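Local coordinates for hypothetical UPF0204 protein AF0625 (Archaeoglobus fulgidus, PDB 1YQE) that probably hydrolyses D-aminoacyl-tRNAs to free tRNA and D-amino acids, as a zinc-dependent deacylase that counters their toxicity, at residues Asn189-Arg202 against Ser238-Val250. Sequence-based numbering, arbitrary orientation.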
loop_
_atom_site.group_PDB
_atom_site.type_symbol
_atom_site.label_atom_id
_atom_site.label_comp_id
_atom_site.label_asym_id
_atom_site.label_seq_id
_atom_site.Cartn_x
_atom_site.Cartn_y
_atom_site.Cartn_z
ATOM N N ASN A 189 -1.363 10.900 -11.228
ATOM C CA ASN A 189 -1.917 9.999 -12.236
ATOM C C ASN A 189 -1.922 8.607 -11.603
ATOM O O ASN A 189 -0.923 8.188 -11.013
ATOM C CB ASN A 189 -1.042 10.024 -13.489
ATOM C CG ASN A 189 -1.028 11.389 -14.155
ATOM O OD1 ASN A 189 -2.073 11.903 -14.550
ATOM N ND2 ASN A 189 0.154 11.985 -14.276
ATOM N N VAL A 190 -3.041 7.897 -11.720
ATOM C CA VAL A 190 -3.180 6.579 -11.109
ATOM C C VAL A 190 -3.180 5.436 -12.117
ATOM O O VAL A 190 -3.897 5.468 -13.114
ATOM C CB VAL A 190 -4.485 6.483 -10.281
ATOM C CG1 VAL A 190 -4.534 5.152 -9.533
ATOM C CG2 VAL A 190 -4.581 7.649 -9.310
ATOM N N ALA A 191 -2.379 4.415 -11.842
ATOM C CA ALA A 191 -2.321 3.272 -12.735
ATOM C C ALA A 191 -2.348 1.952 -11.986
ATOM O O ALA A 191 -2.094 1.891 -10.788
ATOM C CB ALA A 191 -1.053 3.337 -13.574
ATOM N N VAL A 192 -2.707 0.898 -12.710
ATOM C CA VAL A 192 -2.665 -0.442 -12.171
ATOM C C VAL A 192 -1.453 -0.955 -12.942
ATOM O O VAL A 192 -1.332 -0.700 -14.135
ATOM C CB VAL A 192 -3.904 -1.275 -12.555
ATOM C CG1 VAL A 192 -3.596 -2.754 -12.376
ATOM C CG2 VAL A 192 -5.083 -0.895 -11.668
ATOM N N GLY A 193 -0.545 -1.650 -12.272
ATOM C CA GLY A 193 0.631 -2.139 -12.971
ATOM C C GLY A 193 0.557 -3.625 -13.226
ATOM O O GLY A 193 0.015 -4.371 -12.412
ATOM N N VAL A 194 1.105 -4.054 -14.356
ATOM C CA VAL A 194 1.098 -5.461 -14.727
ATOM C C VAL A 194 2.491 -5.876 -15.194
ATOM O O VAL A 194 3.024 -5.325 -16.157
ATOM C CB VAL A 194 0.081 -5.738 -15.866
ATOM C CG1 VAL A 194 0.169 -7.198 -16.309
ATOM C CG2 VAL A 194 -1.341 -5.432 -15.383
ATOM N N GLY A 195 3.073 -6.840 -14.496
ATOM C CA GLY A 195 4.392 -7.327 -14.857
ATOM C C GLY A 195 5.433 -7.040 -13.796
ATOM O O GLY A 195 5.223 -6.197 -12.922
ATOM N N GLY A 196 6.558 -7.748 -13.873
ATOM C CA GLY A 196 7.637 -7.547 -12.924
ATOM C C GLY A 196 7.754 -8.600 -11.837
ATOM O O GLY A 196 6.866 -9.428 -11.656
ATOM N N THR A 197 8.874 -8.576 -11.125
ATOM C CA THR A 197 9.107 -9.499 -10.025
ATOM C C THR A 197 8.355 -8.961 -8.803
ATOM O O THR A 197 7.823 -7.850 -8.847
ATOM C CB THR A 197 10.611 -9.619 -9.717
ATOM O OG1 THR A 197 11.192 -8.311 -9.646
ATOM C CG2 THR A 197 11.307 -10.426 -10.809
ATOM N N HIS A 198 8.321 -9.735 -7.721
ATOM C CA HIS A 198 7.591 -9.346 -6.514
ATOM C C HIS A 198 7.891 -7.970 -5.920
ATOM O O HIS A 198 7.056 -7.414 -5.201
ATOM C CB HIS A 198 7.749 -10.419 -5.426
ATOM C CG HIS A 198 9.157 -10.614 -4.960
ATOM N ND1 HIS A 198 10.173 -11.017 -5.800
ATOM C CD2 HIS A 198 9.716 -10.474 -3.735
ATOM C CE1 HIS A 198 11.297 -11.117 -5.114
ATOM N NE2 HIS A 198 11.047 -10.792 -3.858
ATOM N N TYR A 199 9.070 -7.422 -6.198
ATOM C CA TYR A 199 9.407 -6.098 -5.674
ATOM C C TYR A 199 9.200 -4.987 -6.706
ATOM O O TYR A 199 9.693 -3.869 -6.535
ATOM C CB TYR A 199 10.847 -6.060 -5.146
ATOM C CG TYR A 199 11.020 -6.703 -3.782
ATOM C CD1 TYR A 199 10.092 -6.481 -2.761
ATOM C CD2 TYR A 199 12.127 -7.505 -3.500
ATOM C CE1 TYR A 199 10.260 -7.042 -1.492
ATOM C CE2 TYR A 199 12.308 -8.072 -2.231
ATOM C CZ TYR A 199 11.371 -7.836 -1.233
ATOM O OH TYR A 199 11.541 -8.397 0.018
ATOM N N ALA A 200 8.477 -5.308 -7.776
ATOM C CA ALA A 200 8.152 -4.345 -8.835
ATOM C C ALA A 200 9.186 -3.239 -9.042
ATOM O O ALA A 200 8.956 -2.091 -8.663
ATOM C CB ALA A 200 6.791 -3.723 -8.546
ATOM N N PRO A 201 10.332 -3.569 -9.658
ATOM C CA PRO A 201 11.421 -2.620 -9.927
ATOM C C PRO A 201 11.000 -1.392 -10.740
ATOM O O PRO A 201 11.287 -0.252 -10.358
ATOM C CB PRO A 201 12.445 -3.469 -10.683
ATOM C CG PRO A 201 12.173 -4.858 -10.211
ATOM C CD PRO A 201 10.669 -4.910 -10.167
ATOM N N ARG A 202 10.331 -1.624 -11.864
ATOM C CA ARG A 202 9.893 -0.521 -12.718
ATOM C C ARG A 202 8.928 0.381 -11.954
ATOM O O ARG A 202 9.103 1.602 -11.917
ATOM C CB ARG A 202 9.206 -1.049 -13.987
ATOM C CG ARG A 202 10.058 -1.972 -14.872
ATOM C CD ARG A 202 11.213 -1.241 -15.557
ATOM N NE ARG A 202 12.314 -0.952 -14.642
ATOM C CZ ARG A 202 13.100 -1.877 -14.097
ATOM N NH1 ARG A 202 12.914 -3.163 -14.372
ATOM N NH2 ARG A 202 14.071 -1.518 -13.272
ATOM N N SER A 238 -9.092 0.830 -8.150
ATOM C CA SER A 238 -7.977 1.752 -7.957
ATOM C C SER A 238 -8.296 3.165 -8.431
ATOM O O SER A 238 -7.569 4.101 -8.114
ATOM C CB SER A 238 -6.744 1.251 -8.716
ATOM O OG SER A 238 -6.358 -0.045 -8.286
ATOM N N GLU A 239 -9.383 3.311 -9.182
ATOM C CA GLU A 239 -9.782 4.602 -9.747
ATOM C C GLU A 239 -8.677 5.039 -10.709
ATOM O O GLU A 239 -8.390 6.226 -10.877
ATOM C CB GLU A 239 -10.015 5.639 -8.632
ATOM C CG GLU A 239 -11.140 5.211 -7.678
ATOM C CD GLU A 239 -11.553 6.273 -6.666
ATOM O OE1 GLU A 239 -12.195 5.897 -5.660
ATOM O OE2 GLU A 239 -11.259 7.473 -6.869
ATOM N N ALA A 240 -8.077 4.046 -11.359
ATOM C CA ALA A 240 -6.996 4.265 -12.307
ATOM C C ALA A 240 -7.477 4.699 -13.679
ATOM O O ALA A 240 -8.557 4.307 -14.128
ATOM C CB ALA A 240 -6.170 2.996 -12.446
ATOM N N GLU A 241 -6.664 5.512 -14.342
ATOM C CA GLU A 241 -6.977 5.967 -15.689
ATOM C C GLU A 241 -5.973 5.337 -16.646
ATOM O O GLU A 241 -5.994 5.608 -17.844
ATOM C CB GLU A 241 -6.882 7.494 -15.788
ATOM C CG GLU A 241 -8.011 8.249 -15.101
ATOM C CD GLU A 241 -9.389 7.815 -15.586
ATOM O OE1 GLU A 241 -9.562 7.598 -16.807
ATOM O OE2 GLU A 241 -10.307 7.698 -14.743
ATOM N N TYR A 242 -5.107 4.479 -16.113
ATOM C CA TYR A 242 -4.070 3.846 -16.927
ATOM C C TYR A 242 -3.667 2.469 -16.426
ATOM O O TYR A 242 -3.891 2.122 -15.270
ATOM C CB TYR A 242 -2.782 4.676 -16.892
ATOM C CG TYR A 242 -2.894 6.113 -17.310
ATOM C CD1 TYR A 242 -2.765 6.481 -18.650
ATOM C CD2 TYR A 242 -3.107 7.116 -16.366
ATOM C CE1 TYR A 242 -2.838 7.813 -19.037
ATOM C CE2 TYR A 242 -3.187 8.454 -16.746
ATOM C CZ TYR A 242 -3.050 8.793 -18.080
ATOM O OH TYR A 242 -3.108 10.112 -18.459
ATOM N N ILE A 243 -3.058 1.699 -17.322
ATOM C CA ILE A 243 -2.497 0.401 -16.977
ATOM C C ILE A 243 -1.066 0.545 -17.483
ATOM O O ILE A 243 -0.852 0.877 -18.646
ATOM C CB ILE A 243 -3.134 -0.786 -17.733
ATOM C CG1 ILE A 243 -4.595 -0.960 -17.327
ATOM C CG2 ILE A 243 -2.369 -2.077 -17.396
ATOM C CD1 ILE A 243 -5.315 -2.061 -18.079
ATOM N N ILE A 244 -0.092 0.347 -16.607
ATOM C CA ILE A 244 1.304 0.435 -17.020
ATOM C C ILE A 244 1.842 -0.985 -17.073
ATOM O O ILE A 244 1.596 -1.777 -16.167
ATOM C CB ILE A 244 2.145 1.257 -16.017
ATOM C CG1 ILE A 244 1.707 2.719 -16.047
ATOM C CG2 ILE A 244 3.623 1.149 -16.360
ATOM C CD1 ILE A 244 2.302 3.555 -14.932
ATOM N N ILE A 245 2.566 -1.314 -18.138
ATOM C CA ILE A 245 3.129 -2.651 -18.267
ATOM C C ILE A 245 4.648 -2.622 -18.192
ATOM O O ILE A 245 5.288 -1.654 -18.611
ATOM C CB ILE A 245 2.734 -3.320 -19.610
ATOM C CG1 ILE A 245 3.158 -2.429 -20.781
ATOM C CG2 ILE A 245 1.234 -3.604 -19.637
ATOM C CD1 ILE A 245 2.969 -3.070 -22.141
ATOM N N ASP A 246 5.214 -3.680 -17.628
ATOM C CA ASP A 246 6.661 -3.816 -17.539
ATOM C C ASP A 246 6.946 -4.545 -18.848
ATOM O O ASP A 246 6.915 -5.774 -18.899
ATOM C CB ASP A 246 7.043 -4.691 -16.342
ATOM C CG ASP A 246 8.545 -4.859 -16.193
ATOM O OD1 ASP A 246 9.240 -4.928 -17.227
ATOM O OD2 ASP A 246 9.029 -4.940 -15.045
ATOM N N GLU A 247 7.195 -3.773 -19.903
ATOM C CA GLU A 247 7.427 -4.317 -21.238
ATOM C C GLU A 247 8.440 -5.452 -21.354
ATOM O O GLU A 247 8.432 -6.194 -22.335
ATOM C CB GLU A 247 7.795 -3.189 -22.220
ATOM C CG GLU A 247 9.038 -2.382 -21.875
ATOM C CD GLU A 247 8.745 -1.191 -20.982
ATOM O OE1 GLU A 247 8.346 -1.395 -19.817
ATOM O OE2 GLU A 247 8.913 -0.047 -21.451
ATOM N N LYS A 248 9.301 -5.602 -20.356
ATOM C CA LYS A 248 10.298 -6.664 -20.391
ATOM C C LYS A 248 9.803 -7.895 -19.636
ATOM O O LYS A 248 10.404 -8.969 -19.708
ATOM C CB LYS A 248 11.616 -6.168 -19.785
ATOM C CG LYS A 248 12.709 -7.226 -19.725
ATOM C CD LYS A 248 14.044 -6.656 -19.261
ATOM C CE LYS A 248 14.619 -5.675 -20.275
ATOM N NZ LYS A 248 15.992 -5.237 -19.898
ATOM N N SER A 249 8.689 -7.735 -18.928
ATOM C CA SER A 249 8.119 -8.820 -18.139
ATOM C C SER A 249 6.874 -9.440 -18.771
ATOM O O SER A 249 6.722 -10.661 -18.784
ATOM C CB SER A 249 7.786 -8.308 -16.733
ATOM O OG SER A 249 7.291 -9.343 -15.906
ATOM N N VAL A 250 5.989 -8.600 -19.296
ATOM C CA VAL A 250 4.757 -9.084 -19.909
ATOM C C VAL A 250 4.980 -9.822 -21.230
ATOM O O VAL A 250 5.840 -9.448 -22.030
ATOM C CB VAL A 250 3.766 -7.924 -20.168
ATOM C CG1 VAL A 250 3.510 -7.152 -18.875
ATOM C CG2 VAL A 250 4.312 -7.001 -21.249
HETATM O O HOH W 1 8.859 -4.047 -12.649
HETATM O O HOH W 2 11.785 -4.211 -16.435
#
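D246 reaches across to G195, G196 and R202, in the loop and helix start that follow strand 189-194. Its CB packs over the peptide joining G195 to G196, 3.8 Å from G195 C. CG stands anti to the backbone N (chi1 -180°), which sends the carboxylate on to R202. OD2 lies 3.1 Å from R202 CG and also faces G196 CA. The charged ends do not pair directly: R202 NH1 stays 4.3 Å from D246 OD2, with guanidinium and carboxylate planes 82° apart. One water accepts from R202 N and donates to OD2. Another accepts from R202 NH1 and donates to OD1. OD1 also takes K248 N on its anti lone pair, an Asx turn. R202 NE is salt-bridged to E205 of its own helix.

S249 OG accepts from G196 N at 2.7 Å, a fairly straight bond (162°). This joins the loops after two neighbouring strands, 189-194 and 242-245, the central pair of a four-stranded parallel sheet. V192 N and V194 N donate to Y242 O and I244 O; I244 N and D246 N donate to V192 O and V194 O. On one face A191 CB meets I244 CD1 at 3.6 Å. On the other, V194 CG2 lies beside I243 CG2, and helix 252-265 covers both residues through V258. At the start of the pair, V190 O accepts from E241 N and weakly from Y242 N, and sits in plane at the edge of the Y242 ring. V190 CG1 rests 3.5 Å from S238 O, where helix 228-238 ends in a Schellman motif with E239 at C-prime.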